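PDB 3LDU: putative methylase from Clostridium difficile, which probably methylates guanine bases in ribosomal RNA, and binds GTP in this crystal structure. Local coordinates for residues I179-A184 with L210-M215; Y189-K194 with S339-T344; V200-G205 with G291-F296. All coordinates share one frame; numbering follows the deposited sequence.

Overall arrangement
Along the chain, 179-184 and 189-194 come first. They hold the start of helix 181-189 and the loop that begins at its end. Next is 200-205, at the end of strand 199-201. After it comes 210-215, on helix 208-217. Contact 1 closes the shortest loop, bringing the helices before and after strand 199-201 together. Contact 2 closes the longest, joining the 189-194 loop to strand 339-344. Contact 3 lies nested inside it and ties the end of strand 199-201 to the loop after strand 286-290. Contact 1 crosses both others. All three belong to the methyltransferase domain, and GTP touches contacts 1 and 3.

Contact 1 of 3, residues I179-A184 with L210-M215; sequences IRETLA and LIEAAM. With GTP (guanosine-5'-triphosphate), chain B.
E212 reaches from helix 208-217 to the first turn of helix 181-189, where it meets E181 and A184. This is the tight part, and it is small. CG of E212 rests on CB of A184 at 4.0 Å. Further out, OE2 of E212 lies 3.6 Å from CB of E181. The bend in the E212 chain (chi2 -73°) turns its carboxylate back over the E181 backbone. The two carboxylate planes stand nearly perpendicular, 87° apart, and no hydrogen bond links the segments. Both acids are buried, but each has partners of its own. E212 OE2 takes R168 and Y170, while E181 OE1 takes R171 and H166. These arginines would be expected to offset the like charges. The two helices come before and after strand 199-201, the first strand in sequence of the Rossmann-like methyltransferase sheet. L210, I211 and A214, on helix 208-217, pack on I286 of strand 286-290 instead. The looser side is at R180, the N-cap of helix 181-189. It is partly exposed, and its side chain runs off to a salt bridge with E60. Just before it, I179 N donates to GTP O2G at 2.7 Å, a bent bond of 136°.

Contact 2 of 3, residues Y189-K194 with S339-T344; sequences YLTPWK and SYYLIT
T191 sets its methyl group on the ring of Y341. CG2 of T191 lies 3.7 Å from the centroid of the Y341 ring and only 5° off the ring normal. This is a CH-pi contact over the middle of one face. P192 meets the phenol end of the same ring obliquely, its CD atom 3.3 Å from OH of Y341. Nothing polar bonds across the two segments.

The methyl is aimed by the threonine torsion. With chi1 at 79°, CG2 stands anti to the carbonyl carbon and OG1 points back into its own loop. There OG1 accepts from W193 N at 3.1 Å, with a nearly straight angle of 163°, and forms an ST turn. OG1 is also hydrogen-bonded to I188 O, at the end of helix 181-189. The loop is thus pinned on both sides of T191.

In the Rossmann-like sheet of the methyltransferase domain, strand 339-344 runs parallel to strand 304-307 and antiparallel to strand 368-375. The Y341 backbone is bonded to I305 and T307, and its side chain also touches Q374. T191 packs on I306, and P192 on F304. One step further out, F304 meets W193 edge-to-face. The indole NE1 of W193 is hydrogen-bonded to R197 O, just before strand 199-201.

Contact 3 of 3, residues V200-G205 with G291-F296; sequences VDPMCG and GDATQF. With GTP (guanosine-5'-triphosphate), chain B.
The F296 ring meets V200 obliquely through its CZ corner, 3.8 Å from CG2 of V200. With CG anti to the backbone N (chi1 179°), the phenyl group reaches back to strand 199-201. The other flat group is the guanine of GTP. Over one of its faces lies M203, a selenomethionine, with CG 3.4 Å from GTP N3 and almost straight above it. CG of M203 also touches CB of A293. P202 completes this apolar patch, its CB 3.6 Å from CB of A293.

The guanine edge faces both segments. N2 sits between the carbonyls of P202 and G291, too close to both to be taken at face value. A293 N lies 2.9 Å from GTP N1, and both are donors. D292 OD1 lies 3.0 Å from GTP O6, and both are acceptors. The bond from GTP N1 to D292 OD1 (3.5 Å) is weak and doubtful. The same oxygen is held within its own loop by T294 N and T294 OG1. Both come from one face of the carboxylate plane, and the backbone bond closes an Asx turn. A second Asx turn shapes the opposing loop, where M203 N donates to D201 OD1 at 3.1 Å. D201 OD1 is also bonded to T307 OG1.

Segment 200-205 opens the glycine-rich loop after strand 199-201, the hallmark cofactor loop of Rossmann-like methyltransferases. G205 has a positive phi of 54° and lies beside the GTP phosphates, while its N bonds to D264. In relatives this pocket holds S-adenosylmethionine, an aspartate commonly taking the adenine N6 and a backbone N-H its N1. Adenine would probably turn both like pairs here into donor-acceptor pairs. The edge thus looks suited to adenine, and the modelled guanine is doubtful.

Contact 1 of 3, residues I179-A184 with L210-M215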
loop_
_atom_site.group_PDB
_atom_site.type_symbol
_atom_site.label_atom_id
_atom_site.label_comp_id
_atom_site.label_asym_id
_atom_site.label_seq_id
_atom_site.Cartn_x
_atom_site.Cartn_y
_atom_site.Cartn_z
ATOM N N ILE A 179 -2.339 9.467 -7.112
ATOM C CA ILE A 179 -2.288 9.027 -5.726
ATOM C C ILE A 179 -1.720 7.607 -5.683
ATOM O O ILE A 179 -1.914 6.831 -6.608
ATOM C CB ILE A 179 -3.698 9.074 -5.092
ATOM C CG1 ILE A 179 -3.651 8.746 -3.605
ATOM C CG2 ILE A 179 -4.670 8.132 -5.807
ATOM C CD1 ILE A 179 -4.985 9.022 -2.920
ATOM N N ARG A 180 -1.004 7.273 -4.620
ATOM C CA ARG A 180 -0.447 5.924 -4.493
ATOM C C ARG A 180 -1.572 4.889 -4.358
ATOM O O ARG A 180 -2.563 5.148 -3.668
ATOM C CB ARG A 180 0.452 5.885 -3.256
ATOM C CG ARG A 180 1.444 4.763 -3.248
ATOM C CD ARG A 180 2.397 4.951 -2.078
ATOM N NE ARG A 180 3.535 4.040 -2.133
ATOM C CZ ARG A 180 4.751 4.383 -2.554
ATOM N NH1 ARG A 180 4.998 5.624 -2.965
ATOM N NH2 ARG A 180 5.724 3.479 -2.561
ATOM N N GLU A 181 -1.427 3.730 -5.008
ATOM C CA GLU A 181 -2.480 2.699 -4.995
ATOM C C GLU A 181 -2.841 2.220 -3.575
ATOM O O GLU A 181 -4.012 1.956 -3.264
ATOM C CB GLU A 181 -2.079 1.496 -5.864
ATOM C CG GLU A 181 -1.973 1.789 -7.358
ATOM C CD GLU A 181 -0.593 2.270 -7.798
ATOM O OE1 GLU A 181 0.111 2.944 -7.008
ATOM O OE2 GLU A 181 -0.216 1.969 -8.953
ATOM N N THR A 182 -1.828 2.060 -2.724
ATOM C CA THR A 182 -2.050 1.597 -1.352
ATOM C C THR A 182 -2.833 2.639 -0.545
ATOM O O THR A 182 -3.740 2.302 0.216
ATOM C CB THR A 182 -0.728 1.342 -0.637
ATOM O OG1 THR A 182 0.154 2.444 -0.876
ATOM C CG2 THR A 182 -0.090 0.050 -1.177
ATOM N N LEU A 183 -2.470 3.903 -0.716
ATOM C CA LEU A 183 -3.199 4.988 -0.057
ATOM C C LEU A 183 -4.653 5.004 -0.525
ATOM O O LEU A 183 -5.575 5.108 0.287
ATOM C CB LEU A 183 -2.525 6.323 -0.337
ATOM C CG LEU A 183 -3.198 7.567 0.241
ATOM C CD1 LEU A 183 -3.333 7.441 1.738
ATOM C CD2 LEU A 183 -2.396 8.805 -0.113
ATOM N N ALA A 184 -4.854 4.893 -1.836
ATOM C CA ALA A 184 -6.205 4.872 -2.393
ATOM C C ALA A 184 -7.050 3.747 -1.809
ATOM O O ALA A 184 -8.191 3.950 -1.438
ATOM C CB ALA A 184 -6.156 4.766 -3.934
ATOM N N LEU A 210 -10.928 4.817 -8.137
ATOM C CA LEU A 210 -12.023 3.981 -8.627
ATOM C C LEU A 210 -11.584 2.566 -8.992
ATOM O O LEU A 210 -12.304 1.608 -8.734
ATOM C CB LEU A 210 -12.704 4.626 -9.825
ATOM C CG LEU A 210 -13.388 5.936 -9.461
ATOM C CD1 LEU A 210 -13.892 6.642 -10.730
ATOM C CD2 LEU A 210 -14.505 5.633 -8.497
ATOM N N ILE A 211 -10.421 2.439 -9.616
ATOM C CA ILE A 211 -9.872 1.101 -9.868
ATOM C C ILE A 211 -9.705 0.318 -8.557
ATOM O O ILE A 211 -10.122 -0.840 -8.456
ATOM C CB ILE A 211 -8.565 1.180 -10.693
ATOM C CG1 ILE A 211 -8.881 1.732 -12.082
ATOM C CG2 ILE A 211 -7.892 -0.198 -10.804
ATOM C CD1 ILE A 211 -7.668 2.213 -12.875
ATOM N N GLU A 212 -9.121 0.946 -7.538
ATOM C CA GLU A 212 -9.006 0.270 -6.251
ATOM C C GLU A 212 -10.358 -0.097 -5.656
ATOM O O GLU A 212 -10.520 -1.196 -5.100
ATOM C CB GLU A 212 -8.156 1.063 -5.258
ATOM C CG GLU A 212 -6.728 1.224 -5.711
ATOM C CD GLU A 212 -5.930 -0.084 -5.605
ATOM O OE1 GLU A 212 -6.088 -0.815 -4.605
ATOM O OE2 GLU A 212 -5.146 -0.364 -6.521
ATOM N N ALA A 213 -11.336 0.807 -5.779
ATOM C CA ALA A 213 -12.654 0.510 -5.252
ATOM C C ALA A 213 -13.318 -0.637 -6.013
ATOM O O ALA A 213 -13.945 -1.499 -5.400
ATOM C CB ALA A 213 -13.547 1.763 -5.253
ATOM N N ALA A 214 -13.205 -0.635 -7.342
ATOM C CA ALA A 214 -13.776 -1.713 -8.142
ATOM C C ALA A 214 -13.148 -3.050 -7.725
ATOM O O ALA A 214 -13.855 -4.044 -7.577
ATOM C CB ALA A 214 -13.550 -1.466 -9.641
HETATM N N MSE A 215 -11.829 -3.086 -7.542
HETATM C CA MSE A 215 -11.185 -4.363 -7.175
HETATM C C MSE A 215 -11.630 -4.866 -5.801
HETATM O O MSE A 215 -11.866 -6.057 -5.606
HETATM C CB MSE A 215 -9.664 -4.268 -7.279
HETATM C CG MSE A 215 -9.194 -4.013 -8.705
HETATM SE SE MSE A 215 -7.242 -3.800 -8.610
HETATM C CE MSE A 215 -6.819 -5.580 -8.013
HETATM P PG GTP B . -5.359 9.739 -9.341
HETATM O O1G GTP B . -6.804 9.297 -9.240
HETATM O O2G GTP B . -4.517 8.798 -8.523
HETATM O O3G GTP B . -4.864 9.668 -10.767
HETATM O O3B GTP B . -5.252 11.252 -8.772
HETATM P PB GTP B . -4.996 12.482 -9.788
HETATM O O1B GTP B . -3.524 12.814 -9.747
HETATM O O2B GTP B . -5.384 12.116 -11.196
HETATM O O3A GTP B . -5.822 13.781 -9.297
HETATM P PA GTP B . -5.006 15.182 -9.310
HETATM O O1A GTP B . -4.267 15.290 -10.626
HETATM O O2A GTP B . -4.027 15.243 -8.162
HETATM O "O5'" GTP B . -6.067 16.384 -9.255
HETATM C "C5'" GTP B . -7.409 16.024 -9.348
HETATM C "C4'" GTP B . -7.800 16.027 -10.821
HETATM O "O4'" GTP B . -8.879 16.914 -10.916
HETATM C "C3'" GTP B . -6.759 16.530 -11.824
HETATM O "O3'" GTP B . -6.530 15.496 -12.757
HETATM C "C2'" GTP B . -7.395 17.719 -12.538
HETATM O "O2'" GTP B . -7.325 17.624 -13.947
HETATM C "C1'" GTP B . -8.848 17.565 -12.160
HETATM N N9 GTP B . -9.613 18.807 -11.999
HETATM C C8 GTP B . -9.226 20.074 -11.650
HETATM N N7 GTP B . -10.345 20.848 -11.626
HETATM C C5 GTP B . -11.417 20.084 -11.962
HETATM C C6 GTP B . -12.775 20.355 -12.093
HETATM O O6 GTP B . -13.228 21.493 -11.893
HETATM N N1 GTP B . -13.613 19.320 -12.452
HETATM C C2 GTP B . -13.125 18.046 -12.677
HETATM N N2 GTP B . -13.974 17.086 -13.004
HETATM N N3 GTP B . -11.766 17.766 -12.559
HETATM C C4 GTP B . -10.954 18.792 -12.197
#

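Contact 2 of 3, residues Y189-K194 with S339-T344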
loop_
_atom_site.group_PDB
_atom_site.type_symbol
_atom_site.label_atom_id
_atom_site.label_comp_id
_atom_site.label_asym_id
_atom_site.label_seq_id
_atom_site.Cartn_x
_atom_site.Cartn_y
_atom_site.Cartn_z
ATOM N N TYR A 189 -11.282 1.956 2.344
ATOM C CA TYR A 189 -11.479 1.228 3.590
ATOM C C TYR A 189 -11.931 2.122 4.748
ATOM O O TYR A 189 -12.556 1.639 5.708
ATOM C CB TYR A 189 -10.166 0.551 3.981
ATOM C CG TYR A 189 -9.830 -0.730 3.247
ATOM C CD1 TYR A 189 -10.818 -1.606 2.805
ATOM C CD2 TYR A 189 -8.507 -1.093 3.055
ATOM C CE1 TYR A 189 -10.466 -2.810 2.162
ATOM C CE2 TYR A 189 -8.161 -2.270 2.421
ATOM C CZ TYR A 189 -9.136 -3.118 1.982
ATOM O OH TYR A 189 -8.749 -4.285 1.361
ATOM N N LEU A 190 -11.580 3.407 4.681
ATOM C CA LEU A 190 -11.976 4.363 5.717
ATOM C C LEU A 190 -13.421 4.823 5.564
ATOM O O LEU A 190 -13.934 5.539 6.412
ATOM C CB LEU A 190 -11.045 5.580 5.740
ATOM C CG LEU A 190 -9.674 5.338 6.367
ATOM C CD1 LEU A 190 -8.657 6.403 5.973
ATOM C CD2 LEU A 190 -9.791 5.234 7.881
ATOM N N THR A 191 -14.079 4.408 4.485
ATOM C CA THR A 191 -15.479 4.755 4.265
ATOM C C THR A 191 -16.372 3.526 4.379
ATOM O O THR A 191 -15.888 2.389 4.377
ATOM C CB THR A 191 -15.694 5.341 2.855
ATOM O OG1 THR A 191 -15.726 4.270 1.899
ATOM C CG2 THR A 191 -14.599 6.350 2.510
ATOM N N PRO A 192 -17.687 3.747 4.476
ATOM C CA PRO A 192 -18.632 2.626 4.519
ATOM C C PRO A 192 -19.044 2.131 3.138
ATOM O O PRO A 192 -19.960 1.319 3.044
ATOM C CB PRO A 192 -19.855 3.217 5.235
ATOM C CG PRO A 192 -19.461 4.612 5.660
ATOM C CD PRO A 192 -18.341 5.028 4.789
ATOM N N TRP A 193 -18.382 2.588 2.078
ATOM C CA TRP A 193 -18.800 2.195 0.736
ATOM C C TRP A 193 -18.726 0.686 0.539
ATOM O O TRP A 193 -17.773 0.036 0.978
ATOM C CB TRP A 193 -17.965 2.889 -0.350
ATOM C CG TRP A 193 -18.371 2.441 -1.736
ATOM C CD1 TRP A 193 -19.437 2.897 -2.461
ATOM C CD2 TRP A 193 -17.749 1.418 -2.535
ATOM N NE1 TRP A 193 -19.512 2.233 -3.668
ATOM C CE2 TRP A 193 -18.491 1.318 -3.733
ATOM C CE3 TRP A 193 -16.641 0.578 -2.354
ATOM C CZ2 TRP A 193 -18.150 0.425 -4.749
ATOM C CZ3 TRP A 193 -16.308 -0.311 -3.361
ATOM C CH2 TRP A 193 -17.061 -0.386 -4.541
ATOM N N LYS A 194 -19.721 0.142 -0.154
ATOM C CA LYS A 194 -19.754 -1.274 -0.522
ATOM C C LYS A 194 -20.242 -1.379 -1.966
ATOM O O LYS A 194 -21.008 -0.540 -2.411
ATOM C CB LYS A 194 -20.726 -2.041 0.383
ATOM C CG LYS A 194 -20.073 -2.795 1.528
ATOM C CD LYS A 194 -19.772 -1.884 2.708
ATOM C CE LYS A 194 -19.157 -2.665 3.867
ATOM N NZ LYS A 194 -19.037 -1.843 5.104
ATOM N N SER A 339 -22.590 11.184 1.107
ATOM C CA SER A 339 -21.408 11.208 1.967
ATOM C C SER A 339 -20.235 11.554 1.056
ATOM O O SER A 339 -20.152 11.027 -0.045
ATOM C CB SER A 339 -21.141 9.816 2.555
ATOM O OG SER A 339 -22.156 9.412 3.463
ATOM N N TYR A 340 -19.328 12.420 1.493
ATOM C CA TYR A 340 -18.189 12.748 0.641
ATOM C C TYR A 340 -16.891 12.789 1.442
ATOM O O TYR A 340 -16.892 13.144 2.623
ATOM C CB TYR A 340 -18.413 14.044 -0.153
ATOM C CG TYR A 340 -19.328 15.067 0.507
ATOM C CD1 TYR A 340 -18.814 16.057 1.329
ATOM C CD2 TYR A 340 -20.696 15.060 0.269
ATOM C CE1 TYR A 340 -19.635 17.003 1.925
ATOM C CE2 TYR A 340 -21.540 16.011 0.873
ATOM C CZ TYR A 340 -20.993 16.978 1.698
ATOM O OH TYR A 340 -21.795 17.936 2.308
ATOM N N TYR A 341 -15.797 12.419 0.785
ATOM C CA TYR A 341 -14.504 12.250 1.440
ATOM C C TYR A 341 -13.454 12.823 0.507
ATOM O O TYR A 341 -13.423 12.480 -0.672
ATOM C CB TYR A 341 -14.241 10.760 1.676
ATOM C CG TYR A 341 -15.316 10.088 2.513
ATOM C CD1 TYR A 341 -15.167 9.943 3.890
ATOM C CD2 TYR A 341 -16.502 9.627 1.925
ATOM C CE1 TYR A 341 -16.151 9.331 4.665
ATOM C CE2 TYR A 341 -17.499 9.026 2.699
ATOM C CZ TYR A 341 -17.311 8.877 4.065
ATOM O OH TYR A 341 -18.290 8.287 4.854
ATOM N N LEU A 342 -12.620 13.721 1.013
ATOM C CA LEU A 342 -11.655 14.402 0.158
ATOM C C LEU A 342 -10.296 14.407 0.817
ATOM O O LEU A 342 -10.177 14.703 2.011
ATOM C CB LEU A 342 -12.089 15.861 -0.067
ATOM C CG LEU A 342 -13.396 16.085 -0.829
ATOM C CD1 LEU A 342 -14.537 16.222 0.169
ATOM C CD2 LEU A 342 -13.324 17.323 -1.717
ATOM N N ILE A 343 -9.270 14.078 0.044
ATOM C CA ILE A 343 -7.907 14.130 0.558
ATOM C C ILE A 343 -7.160 15.324 -0.040
ATOM O O ILE A 343 -7.186 15.544 -1.252
ATOM C CB ILE A 343 -7.145 12.795 0.293
ATOM C CG1 ILE A 343 -5.712 12.914 0.812
ATOM C CG2 ILE A 343 -7.190 12.411 -1.192
ATOM C CD1 ILE A 343 -4.977 11.557 0.966
ATOM N N THR A 344 -6.548 16.134 0.812
ATOM C CA THR A 344 -5.774 17.267 0.330
ATOM C C THR A 344 -4.764 17.707 1.367
ATOM O O THR A 344 -4.973 17.511 2.565
ATOM C CB THR A 344 -6.663 18.476 -0.068
ATOM O OG1 THR A 344 -5.815 19.549 -0.492
ATOM C CG2 THR A 344 -7.514 18.943 1.105
#

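Contact 3 of 3, residues V200-G205 with G291-F296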
loop_
_atom_site.group_PDB
_atom_site.type_symbol
_atom_site.label_atom_id
_atom_site.label_comp_id
_atom_site.label_asym_id
_atom_site.label_seq_id
_atom_site.Cartn_x
_atom_site.Cartn_y
_atom_site.Cartn_z
ATOM N N VAL A 200 -18.880 8.004 -6.796
ATOM C CA VAL A 200 -18.356 8.895 -7.825
ATOM C C VAL A 200 -17.048 9.524 -7.365
ATOM O O VAL A 200 -16.948 9.970 -6.235
ATOM C CB VAL A 200 -19.341 10.054 -8.119
ATOM C CG1 VAL A 200 -18.828 10.897 -9.284
ATOM C CG2 VAL A 200 -20.723 9.499 -8.405
ATOM N N ASP A 201 -16.051 9.562 -8.245
ATOM C CA ASP A 201 -14.865 10.392 -8.032
ATOM C C ASP A 201 -14.874 11.421 -9.158
ATOM O O ASP A 201 -14.478 11.108 -10.286
ATOM C CB ASP A 201 -13.577 9.552 -8.107
ATOM C CG ASP A 201 -12.322 10.397 -7.926
ATOM O OD1 ASP A 201 -12.450 11.639 -7.915
ATOM O OD2 ASP A 201 -11.208 9.829 -7.805
ATOM N N PRO A 202 -15.318 12.653 -8.860
ATOM C CA PRO A 202 -15.547 13.664 -9.904
ATOM C C PRO A 202 -14.292 14.433 -10.339
ATOM O O PRO A 202 -14.399 15.354 -11.154
ATOM C CB PRO A 202 -16.568 14.604 -9.249
ATOM C CG PRO A 202 -16.206 14.586 -7.804
ATOM C CD PRO A 202 -15.697 13.142 -7.525
HETATM N N MSE A 203 -13.129 14.063 -9.800
HETATM C CA MSE A 203 -11.843 14.605 -10.244
HETATM C C MSE A 203 -10.863 13.431 -10.259
HETATM O O MSE A 203 -9.855 13.419 -9.547
HETATM C CB MSE A 203 -11.362 15.704 -9.301
HETATM C CG MSE A 203 -12.284 16.934 -9.292
HETATM SE SE MSE A 203 -11.910 18.124 -7.786
HETATM C CE MSE A 203 -12.887 17.110 -6.437
ATOM N N CYS A 204 -11.181 12.457 -11.104
ATOM C CA CYS A 204 -10.643 11.110 -10.949
ATOM C C CYS A 204 -9.228 10.912 -11.468
ATOM O O CYS A 204 -8.597 9.901 -11.148
ATOM C CB CYS A 204 -11.581 10.105 -11.605
ATOM S SG CYS A 204 -11.668 10.276 -13.393
ATOM N N GLY A 205 -8.735 11.848 -12.275
ATOM C CA GLY A 205 -7.418 11.716 -12.873
ATOM C C GLY A 205 -7.283 10.391 -13.610
ATOM O O GLY A 205 -8.170 10.013 -14.365
ATOM N N GLY A 291 -15.809 15.606 -17.410
ATOM C CA GLY A 291 -16.844 16.311 -16.678
ATOM C C GLY A 291 -16.227 17.264 -15.672
ATOM O O GLY A 291 -15.059 17.123 -15.305
ATOM N N ASP A 292 -17.024 18.239 -15.232
ATOM C CA ASP A 292 -16.608 19.277 -14.291
ATOM C C ASP A 292 -17.254 18.998 -12.923
ATOM O O ASP A 292 -18.472 19.082 -12.784
ATOM C CB ASP A 292 -17.067 20.636 -14.870
ATOM C CG ASP A 292 -16.645 21.846 -14.031
ATOM O OD1 ASP A 292 -16.078 21.694 -12.927
ATOM O OD2 ASP A 292 -16.905 22.980 -14.505
ATOM N N ALA A 293 -16.436 18.652 -11.924
ATOM C CA ALA A 293 -16.909 18.335 -10.571
ATOM C C ALA A 293 -17.770 19.438 -9.945
ATOM O O ALA A 293 -18.648 19.146 -9.132
ATOM C CB ALA A 293 -15.721 18.045 -9.656
ATOM N N THR A 294 -17.481 20.692 -10.289
ATOM C CA THR A 294 -18.232 21.831 -9.735
ATOM C C THR A 294 -19.664 21.896 -10.257
ATOM O O THR A 294 -20.490 22.648 -9.734
ATOM C CB THR A 294 -17.530 23.197 -9.972
ATOM O OG1 THR A 294 -17.535 23.517 -11.362
ATOM C CG2 THR A 294 -16.086 23.162 -9.450
ATOM N N GLN A 295 -19.954 21.110 -11.285
ATOM C CA GLN A 295 -21.296 21.042 -11.835
ATOM C C GLN A 295 -21.923 19.696 -11.542
ATOM O O GLN A 295 -22.977 19.372 -12.097
ATOM C CB GLN A 295 -21.273 21.268 -13.346
ATOM C CG GLN A 295 -20.503 22.502 -13.745
ATOM C CD GLN A 295 -21.119 23.744 -13.174
ATOM O OE1 GLN A 295 -22.285 24.039 -13.441
ATOM N NE2 GLN A 295 -20.349 24.485 -12.376
ATOM N N PHE A 296 -21.274 18.893 -10.703
ATOM C CA PHE A 296 -21.806 17.560 -10.456
ATOM C C PHE A 296 -23.188 17.643 -9.798
ATOM O O PHE A 296 -23.399 18.400 -8.849
ATOM C CB PHE A 296 -20.848 16.667 -9.640
ATOM C CG PHE A 296 -21.414 15.305 -9.359
ATOM C CD1 PHE A 296 -21.490 14.355 -10.368
ATOM C CD2 PHE A 296 -21.931 14.993 -8.101
ATOM C CE1 PHE A 296 -22.036 13.104 -10.132
ATOM C CE2 PHE A 296 -22.477 13.744 -7.855
ATOM C CZ PHE A 296 -22.528 12.795 -8.878
HETATM P PG GTP B . -5.359 9.739 -9.341
HETATM O O1G GTP B . -6.804 9.297 -9.240
HETATM O O2G GTP B . -4.517 8.798 -8.523
HETATM O O3G GTP B . -4.864 9.668 -10.767
HETATM O O3B GTP B . -5.252 11.252 -8.772
HETATM P PB GTP B . -4.996 12.482 -9.788
HETATM O O1B GTP B . -3.524 12.814 -9.747
HETATM O O2B GTP B . -5.384 12.116 -11.196
HETATM O O3A GTP B . -5.822 13.781 -9.297
HETATM P PA GTP B . -5.006 15.182 -9.310
HETATM O O1A GTP B . -4.267 15.290 -10.626
HETATM O O2A GTP B . -4.027 15.243 -8.162
HETATM O "O5'" GTP B . -6.067 16.384 -9.255
HETATM C "C5'" GTP B . -7.409 16.024 -9.348
HETATM C "C4'" GTP B . -7.800 16.027 -10.821
HETATM O "O4'" GTP B . -8.879 16.914 -10.916
HETATM C "C3'" GTP B . -6.759 16.530 -11.824
HETATM O "O3'" GTP B . -6.530 15.496 -12.757
HETATM C "C2'" GTP B . -7.395 17.719 -12.538
HETATM O "O2'" GTP B . -7.325 17.624 -13.947
HETATM C "C1'" GTP B . -8.848 17.565 -12.160
HETATM N N9 GTP B . -9.613 18.807 -11.999
HETATM C C8 GTP B . -9.226 20.074 -11.650
HETATM N N7 GTP B . -10.345 20.848 -11.626
HETATM C C5 GTP B . -11.417 20.084 -11.962
HETATM C C6 GTP B . -12.775 20.355 -12.093
HETATM O O6 GTP B . -13.228 21.493 -11.893
HETATM N N1 GTP B . -13.613 19.320 -12.452
HETATM C C2 GTP B . -13.125 18.046 -12.677
HETATM N N2 GTP B . -13.974 17.086 -13.004
HETATM N N3 GTP B . -11.766 17.766 -12.559
HETATM C C4 GTP B . -10.954 18.792 -12.197
#